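Local atomic coordinates of methyltransferase FkbM (PDB entry 2PY6), a protein that probably acts as a methyltransferase, moving a methyl group onto an acceptor that remains unspecified. Residues A[141-144]-A[145-149]; A[372-375]-A[376-380]; A[265-268]-A[269-273]. All coordinates share one frame; numbering follows the deposited sequence.

Contact 1 (A[141-144]-A[145-149]); sequences LNFE and QAVRA
Q145 lies over the start of its own helix, crossing the N142 side chain at about a right angle, with CG 3.2 Å from N142 OD1. The pair forms a capping box where strand 140-142 gives way to helix 143-149. N142 OD1 accepts from Q145 N at 2.9 Å, and Q145 OE1 takes N142 N at 3.0 Å on a lone pair in its carbonyl plane. The N142 amide swings back to the helix because its CG sits between the backbone N and carbonyl carbon (chi1 67°); the Q145 chain runs extended beyond CG to reach N142 N. Around the box, L141 CD2 packs against Q145 CB at 3.5 Å, and F143 CE2 meets V147 CG2 obliquely, also at 3.5 Å. An alanine in place of N142 removes the cap, and would probably leave Q145 N without its side-chain acceptor and C200 O without the donor ND2. E144 turns elsewhere, its carboxylate bridging R121 and R401, while R148 pairs with D162 and backbone carbonyls including L198 O. With Q145 NE2 also given to G37 O, both amides of the box are used at both ends, which fixes their rotation at a largely buried helix start.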
loop_
_atom_site.group_PDB
_atom_site.type_symbol
_atom_site.label_atom_id
_atom_site.label_comp_id
_atom_site.label_asym_id
_atom_site.label_seq_id
_atom_site.Cartn_x
_atom_site.Cartn_y
_atom_site.Cartn_z
ATOM N N LEU A 141 5.816 19.278 24.432
ATOM C CA LEU A 141 5.463 18.245 25.402
ATOM C C LEU A 141 4.982 16.998 24.722
ATOM O O LEU A 141 4.365 17.076 23.686
ATOM C CB LEU A 141 4.222 18.656 26.203
ATOM C CG LEU A 141 4.198 19.865 27.079
ATOM C CD1 LEU A 141 2.762 20.244 27.356
ATOM C CD2 LEU A 141 4.964 19.596 28.352
ATOM N N ASN A 142 5.216 15.860 25.351
ATOM C CA ASN A 142 4.613 14.599 24.911
ATOM C C ASN A 142 3.258 14.478 25.675
ATOM O O ASN A 142 2.940 15.333 26.555
ATOM C CB ASN A 142 5.538 13.407 25.127
ATOM C CG ASN A 142 5.790 13.094 26.577
ATOM O OD1 ASN A 142 4.943 13.298 27.441
ATOM N ND2 ASN A 142 6.957 12.555 26.843
ATOM N N PHE A 143 2.475 13.459 25.354
ATOM C CA PHE A 143 1.154 13.321 25.941
ATOM C C PHE A 143 1.128 13.197 27.482
ATOM O O PHE A 143 0.323 13.857 28.140
ATOM C CB PHE A 143 0.383 12.187 25.296
ATOM C CG PHE A 143 -1.027 12.117 25.749
ATOM C CD1 PHE A 143 -1.994 12.916 25.158
ATOM C CD2 PHE A 143 -1.388 11.286 26.796
ATOM C CE1 PHE A 143 -3.287 12.868 25.595
ATOM C CE2 PHE A 143 -2.682 11.242 27.234
ATOM C CZ PHE A 143 -3.634 12.036 26.639
ATOM N N GLU A 144 2.031 12.416 28.052
ATOM C CA GLU A 144 2.044 12.238 29.509
ATOM C C GLU A 144 2.377 13.546 30.183
ATOM O O GLU A 144 1.797 13.859 31.229
ATOM C CB GLU A 144 3.041 11.172 29.954
ATOM C CG GLU A 144 2.568 9.757 29.802
ATOM C CD GLU A 144 2.420 9.276 28.367
ATOM O OE1 GLU A 144 3.152 9.786 27.489
ATOM O OE2 GLU A 144 1.578 8.366 28.145
ATOM N N GLN A 145 3.318 14.295 29.581
ATOM C CA GLN A 145 3.686 15.640 30.048
ATOM C C GLN A 145 2.516 16.605 29.927
ATOM O O GLN A 145 2.290 17.416 30.827
ATOM C CB GLN A 145 4.896 16.183 29.294
ATOM C CG GLN A 145 6.216 15.391 29.561
ATOM C CD GLN A 145 7.383 15.877 28.704
ATOM O OE1 GLN A 145 7.213 16.201 27.529
ATOM N NE2 GLN A 145 8.567 15.913 29.284
ATOM N N ALA A 146 1.772 16.522 28.821
ATOM C CA ALA A 146 0.573 17.344 28.660
ATOM C C ALA A 146 -0.429 17.077 29.801
ATOM O O ALA A 146 -0.950 18.019 30.407
ATOM C CB ALA A 146 -0.109 17.055 27.328
ATOM N N VAL A 147 -0.717 15.793 30.064
ATOM C CA VAL A 147 -1.667 15.406 31.126
ATOM C C VAL A 147 -1.270 16.021 32.477
ATOM O O VAL A 147 -2.103 16.572 33.168
ATOM C CB VAL A 147 -1.835 13.891 31.226
ATOM C CG1 VAL A 147 -2.647 13.494 32.465
ATOM C CG2 VAL A 147 -2.510 13.354 29.968
ATOM N N ARG A 148 0.020 15.977 32.807
ATOM C CA ARG A 148 0.509 16.509 34.053
ATOM C C ARG A 148 0.568 18.025 34.085
ATOM O O ARG A 148 0.205 18.629 35.085
ATOM C CB ARG A 148 1.896 15.924 34.361
ATOM C CG ARG A 148 2.515 16.430 35.700
ATOM C CD ARG A 148 3.821 15.686 35.980
ATOM N NE ARG A 148 3.574 14.295 36.328
ATOM C CZ ARG A 148 4.534 13.398 36.519
ATOM N NH1 ARG A 148 5.800 13.760 36.439
ATOM N NH2 ARG A 148 4.226 12.147 36.849
ATOM N N ALA A 149 1.016 18.642 32.990
ATOM C CA ALA A 149 1.217 20.095 32.945
ATOM C C ALA A 149 -0.062 20.902 32.971
ATOM O O ALA A 149 -0.071 22.015 33.454
ATOM C CB ALA A 149 2.060 20.490 31.725
#

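Contact 2 (A[372-375]-A[376-380]); sequences RSTD and LLDLT
A type I beta turn from R372 to D375, closed by D375 N donating to R372 O at 3.2 Å, leads the chain into helix 375-386, where D378 N donates to T374 O and L379 N to D375 O. T374 O receives the first of these at 2.9 Å with a nearly straight N-H (173°), and takes a second, weak bond from L377 N. Beside this carbonyl the side chains of T374 and D378 cross obliquely, D378 OD2 coming to 3.4 Å from T374 CB. T374 OG1, set between the backbone N and the carbonyl carbon (chi1 52°), meets water 2, which accepts from it and donates to both D375 OD1 and D378 OD2, the last at 3.0 Å. Such a bridge is likely to ease the repulsion between the two carboxylates, D375 OD1 and D378 OD2 being 5.0 Å apart. This turn-to-helix entry follows strand 364-368 of the seven-stranded sheet, in the Rossmann-like domain of the methyltransferase. Water 1 accepts from L376 N and lies 2.9 Å from R372 O, to which it may bridge. One turn on, L379 CD1 packs at 3.7 Å against D375 CB, while its isobutyl group also touches L351 of helix 347-352. L376 is directed to L177 and L394 instead, and T380 OG1 donates to L376 O at 2.8 Å, tying its hydroxyl back to the helix backbone.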
loop_
_atom_site.group_PDB
_atom_site.type_symbol
_atom_site.label_atom_id
_atom_site.label_comp_id
_atom_site.label_asym_id
_atom_site.label_seq_id
_atom_site.Cartn_x
_atom_site.Cartn_y
_atom_site.Cartn_z
ATOM N N ARG A 372 -3.687 -1.094 35.752
ATOM C CA ARG A 372 -3.889 -0.173 36.858
ATOM C C ARG A 372 -2.554 0.145 37.476
ATOM O O ARG A 372 -1.628 -0.686 37.424
ATOM C CB ARG A 372 -4.821 -0.788 37.909
ATOM C CG ARG A 372 -6.232 -1.173 37.405
ATOM C CD ARG A 372 -6.962 -1.973 38.464
ATOM N N SER A 373 -2.445 1.347 38.048
ATOM C CA SER A 373 -1.211 1.797 38.696
ATOM C C SER A 373 -0.811 0.883 39.876
ATOM O O SER A 373 0.351 0.796 40.259
ATOM C CB SER A 373 -1.356 3.255 39.184
ATOM O OG SER A 373 -2.202 3.365 40.310
ATOM N N THR A 374 -1.814 0.219 40.426
ATOM C CA THR A 374 -1.726 -0.663 41.597
ATOM C C THR A 374 -1.512 -2.165 41.278
ATOM O O THR A 374 -1.170 -2.955 42.162
ATOM C CB THR A 374 -3.064 -0.529 42.425
ATOM O OG1 THR A 374 -4.191 -0.739 41.557
ATOM C CG2 THR A 374 -3.227 0.873 43.058
ATOM N N ASP A 375 -1.704 -2.560 40.025
ATOM C CA ASP A 375 -1.629 -3.969 39.693
ATOM C C ASP A 375 -0.309 -4.713 39.970
ATOM O O ASP A 375 -0.376 -5.840 40.387
ATOM C CB ASP A 375 -2.154 -4.232 38.280
ATOM C CG ASP A 375 -3.687 -4.349 38.243
ATOM O OD1 ASP A 375 -4.380 -4.407 39.313
ATOM O OD2 ASP A 375 -4.194 -4.435 37.129
ATOM N N LEU A 376 0.844 -4.082 39.809
ATOM C CA LEU A 376 2.113 -4.746 40.079
ATOM C C LEU A 376 2.175 -5.214 41.520
ATOM O O LEU A 376 2.638 -6.325 41.807
ATOM C CB LEU A 376 3.292 -3.828 39.760
ATOM C CG LEU A 376 3.647 -3.651 38.276
ATOM C CD1 LEU A 376 4.463 -2.399 38.074
ATOM C CD2 LEU A 376 4.393 -4.900 37.772
ATOM N N LEU A 377 1.651 -4.401 42.431
ATOM C CA LEU A 377 1.648 -4.768 43.837
ATOM C C LEU A 377 0.473 -5.663 44.172
ATOM O O LEU A 377 0.639 -6.708 44.756
ATOM C CB LEU A 377 1.596 -3.504 44.707
ATOM C CG LEU A 377 2.811 -2.601 44.571
ATOM C CD1 LEU A 377 2.527 -1.266 45.199
ATOM C CD2 LEU A 377 4.036 -3.253 45.174
ATOM N N ASP A 378 -0.721 -5.271 43.767
ATOM C CA ASP A 378 -1.940 -6.013 44.127
ATOM C C ASP A 378 -2.042 -7.444 43.621
ATOM O O ASP A 378 -2.426 -8.322 44.352
ATOM C CB ASP A 378 -3.157 -5.230 43.666
ATOM C CG ASP A 378 -3.353 -3.931 44.468
ATOM O OD1 ASP A 378 -2.598 -3.664 45.434
ATOM O OD2 ASP A 378 -4.280 -3.169 44.129
ATOM N N LEU A 379 -1.710 -7.653 42.361
ATOM C CA LEU A 379 -1.764 -8.965 41.770
ATOM C C LEU A 379 -0.692 -9.870 42.362
ATOM O O LEU A 379 -0.977 -11.002 42.690
ATOM C CB LEU A 379 -1.621 -8.873 40.244
ATOM C CG LEU A 379 -2.638 -7.991 39.498
ATOM C CD1 LEU A 379 -2.297 -7.927 38.044
ATOM C CD2 LEU A 379 -4.061 -8.492 39.636
ATOM N N THR A 380 0.531 -9.365 42.510
ATOM C CA THR A 380 1.637 -10.135 43.086
ATOM C C THR A 380 1.312 -10.538 44.529
ATOM O O THR A 380 1.472 -11.717 44.912
ATOM C CB THR A 380 2.962 -9.327 43.061
ATOM O OG1 THR A 380 3.320 -9.005 41.715
ATOM C CG2 THR A 380 4.083 -10.123 43.628
HETATM O O HOH W 1 1.016 -1.593 38.050
HETATM O O HOH W 2 -5.168 -3.129 41.250
#

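Contact 3 (A[265-268]-A[269-273]); sequences LQTL and QNVLR
Helix 262-274 is the crossover of a beta-alpha-beta unit, between strands 254-258 and 284-287, and residues 265-273 span about two and a half of its turns. L272 N donates to L268 O at 2.8 Å and V271 N to T267 O at 2.9 Å, the latter lying in the carbonyl plane. One turn earlier the bonding is slacker: Q269 N reaches L265 O at 3.2 Å with an N-H angle of 143°, and N270 N makes only weak bonds to Q266 O and T267 O. N270 CB lies 3.2 Å from T267 O. Q269 reinforces the first of these turns from outside. With CG beside the backbone N (chi1 -68°), Q269 brings CG to 3.5 Å from L265 O; the bend at chi2 (-64°) then carries NE2 to water 3, which accepts from it. The same water donates to L265 O at 2.8 Å, so that carbonyl has both a backbone N-H and a water.

The helix of this Rossmann-like unit turns an apolar side inward, with L265 and L272 against V286 of strand 284-287 and L272 also on I284. Next to them L268 packs on E259, and its CD2 comes within 4.4 Å of V271 CG2, a loose contact between neighbouring side chains. L272 CG lies 3.2 Å from L268 O, alongside the backbone bond its own N makes to that oxygen.

A different side of the helix faces a second subunit. There N270 packs on E91 of that subunit, while R273 reaches L92 and donates from NH1 to G90 O of the same neighbour. Its guanidinium has Q269 O over one face, offset toward the rim, and N270 CG at its edge in plane.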
loop_
_atom_site.group_PDB
_atom_site.type_symbol
_atom_site.label_atom_id
_atom_site.label_comp_id
_atom_site.label_asym_id
_atom_site.label_seq_id
_atom_site.Cartn_x
_atom_site.Cartn_y
_atom_site.Cartn_z
ATOM N N LEU A 265 -15.227 -13.146 19.721
ATOM C CA LEU A 265 -15.692 -14.518 19.594
ATOM C C LEU A 265 -15.970 -14.890 18.109
ATOM O O LEU A 265 -15.744 -16.028 17.717
ATOM C CB LEU A 265 -16.897 -14.748 20.468
ATOM C CG LEU A 265 -16.680 -14.832 21.977
ATOM C CD1 LEU A 265 -18.008 -14.769 22.696
ATOM C CD2 LEU A 265 -15.983 -16.125 22.327
ATOM N N GLN A 266 -16.457 -13.953 17.296
ATOM C CA GLN A 266 -16.611 -14.209 15.840
ATOM C C GLN A 266 -15.236 -14.503 15.201
ATOM O O GLN A 266 -15.092 -15.428 14.441
ATOM C CB GLN A 266 -17.274 -13.019 15.125
ATOM C CG GLN A 266 -18.737 -12.787 15.540
ATOM C CD GLN A 266 -19.328 -11.498 14.960
ATOM O OE1 GLN A 266 -18.985 -11.094 13.849
ATOM N NE2 GLN A 266 -20.231 -10.861 15.715
ATOM N N THR A 267 -14.243 -13.700 15.563
ATOM C CA THR A 267 -12.876 -13.839 15.090
ATOM C C THR A 267 -12.252 -15.165 15.508
ATOM O O THR A 267 -11.527 -15.783 14.727
ATOM C CB THR A 267 -12.026 -12.656 15.609
ATOM O OG1 THR A 267 -12.538 -11.451 15.042
ATOM C CG2 THR A 267 -10.538 -12.800 15.244
ATOM N N LEU A 268 -12.514 -15.594 16.728
ATOM C CA LEU A 268 -11.985 -16.859 17.214
ATOM C C LEU A 268 -12.571 -18.026 16.495
ATOM O O LEU A 268 -11.921 -19.068 16.440
ATOM C CB LEU A 268 -12.206 -17.043 18.716
ATOM C CG LEU A 268 -11.371 -16.083 19.536
ATOM C CD1 LEU A 268 -11.797 -16.246 20.990
ATOM C CD2 LEU A 268 -9.882 -16.338 19.339
ATOM N N GLN A 269 -13.798 -17.904 15.978
ATOM C CA GLN A 269 -14.344 -18.991 15.164
ATOM C C GLN A 269 -13.549 -19.111 13.847
ATOM O O GLN A 269 -13.405 -20.203 13.309
ATOM C CB GLN A 269 -15.843 -18.824 14.922
ATOM C CG GLN A 269 -16.667 -18.998 16.175
ATOM C CD GLN A 269 -16.562 -20.397 16.749
ATOM O OE1 GLN A 269 -16.871 -21.370 16.076
ATOM N NE2 GLN A 269 -16.159 -20.498 18.011
ATOM N N ASN A 270 -13.038 -17.983 13.349
ATOM C CA ASN A 270 -12.188 -17.972 12.158
ATOM C C ASN A 270 -10.825 -18.596 12.493
ATOM O O ASN A 270 -10.281 -19.388 11.723
ATOM C CB ASN A 270 -11.924 -16.555 11.657
ATOM C CG ASN A 270 -13.171 -15.813 11.232
ATOM O OD1 ASN A 270 -14.193 -16.391 10.837
ATOM N ND2 ASN A 270 -13.061 -14.500 11.257
ATOM N N VAL A 271 -10.283 -18.214 13.643
ATOM C CA VAL A 271 -9.026 -18.789 14.130
ATOM C C VAL A 271 -9.165 -20.300 14.301
ATOM O O VAL A 271 -8.283 -21.044 13.891
ATOM C CB VAL A 271 -8.592 -18.134 15.471
ATOM C CG1 VAL A 271 -7.398 -18.899 16.127
ATOM C CG2 VAL A 271 -8.251 -16.673 15.249
ATOM N N LEU A 272 -10.272 -20.778 14.879
ATOM C CA LEU A 272 -10.436 -22.230 15.057
ATOM C C LEU A 272 -10.469 -22.981 13.695
ATOM O O LEU A 272 -10.008 -24.133 13.602
ATOM C CB LEU A 272 -11.687 -22.595 15.871
ATOM C CG LEU A 272 -11.916 -22.131 17.328
ATOM C CD1 LEU A 272 -13.157 -22.867 17.881
ATOM C CD2 LEU A 272 -10.737 -22.346 18.252
ATOM N N ARG A 273 -11.025 -22.338 12.665
ATOM C CA ARG A 273 -11.099 -22.940 11.327
ATOM C C ARG A 273 -9.737 -23.062 10.668
ATOM O O ARG A 273 -9.564 -23.893 9.801
ATOM C CB ARG A 273 -12.005 -22.156 10.370
ATOM C CG ARG A 273 -13.461 -22.349 10.582
ATOM C CD ARG A 273 -14.314 -21.461 9.643
ATOM N NE ARG A 273 -15.580 -21.188 10.312
ATOM C CZ ARG A 273 -15.961 -20.030 10.841
ATOM N NH1 ARG A 273 -15.252 -18.929 10.742
ATOM N NH2 ARG A 273 -17.131 -19.962 11.450
HETATM O O HOH W 3 -15.919 -18.247 19.387
#

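In the fold
Along the chain the order is contact 1, contact 3, contact 2. Contact 1 spans the passage from strand 140-142, an outermost strand of the six-stranded sheet, into helix 143-149, whereas the other two belong to helices associated with the seven-stranded sheet and to the FkbM methyltransferase domain. Contact 3 is on the crossover next to edge strand 284-287; contact 2 begins the helix after strand 364-368, further across that sheet. Centres lie about 24 Å apart for contacts 1 and 2, about 32 Å for contacts 2 and 3, and about 39 Å for contacts 1 and 3, the last pair on opposite sides of the chain's centre. None touches another; each is a local contact within its own helix or helix start.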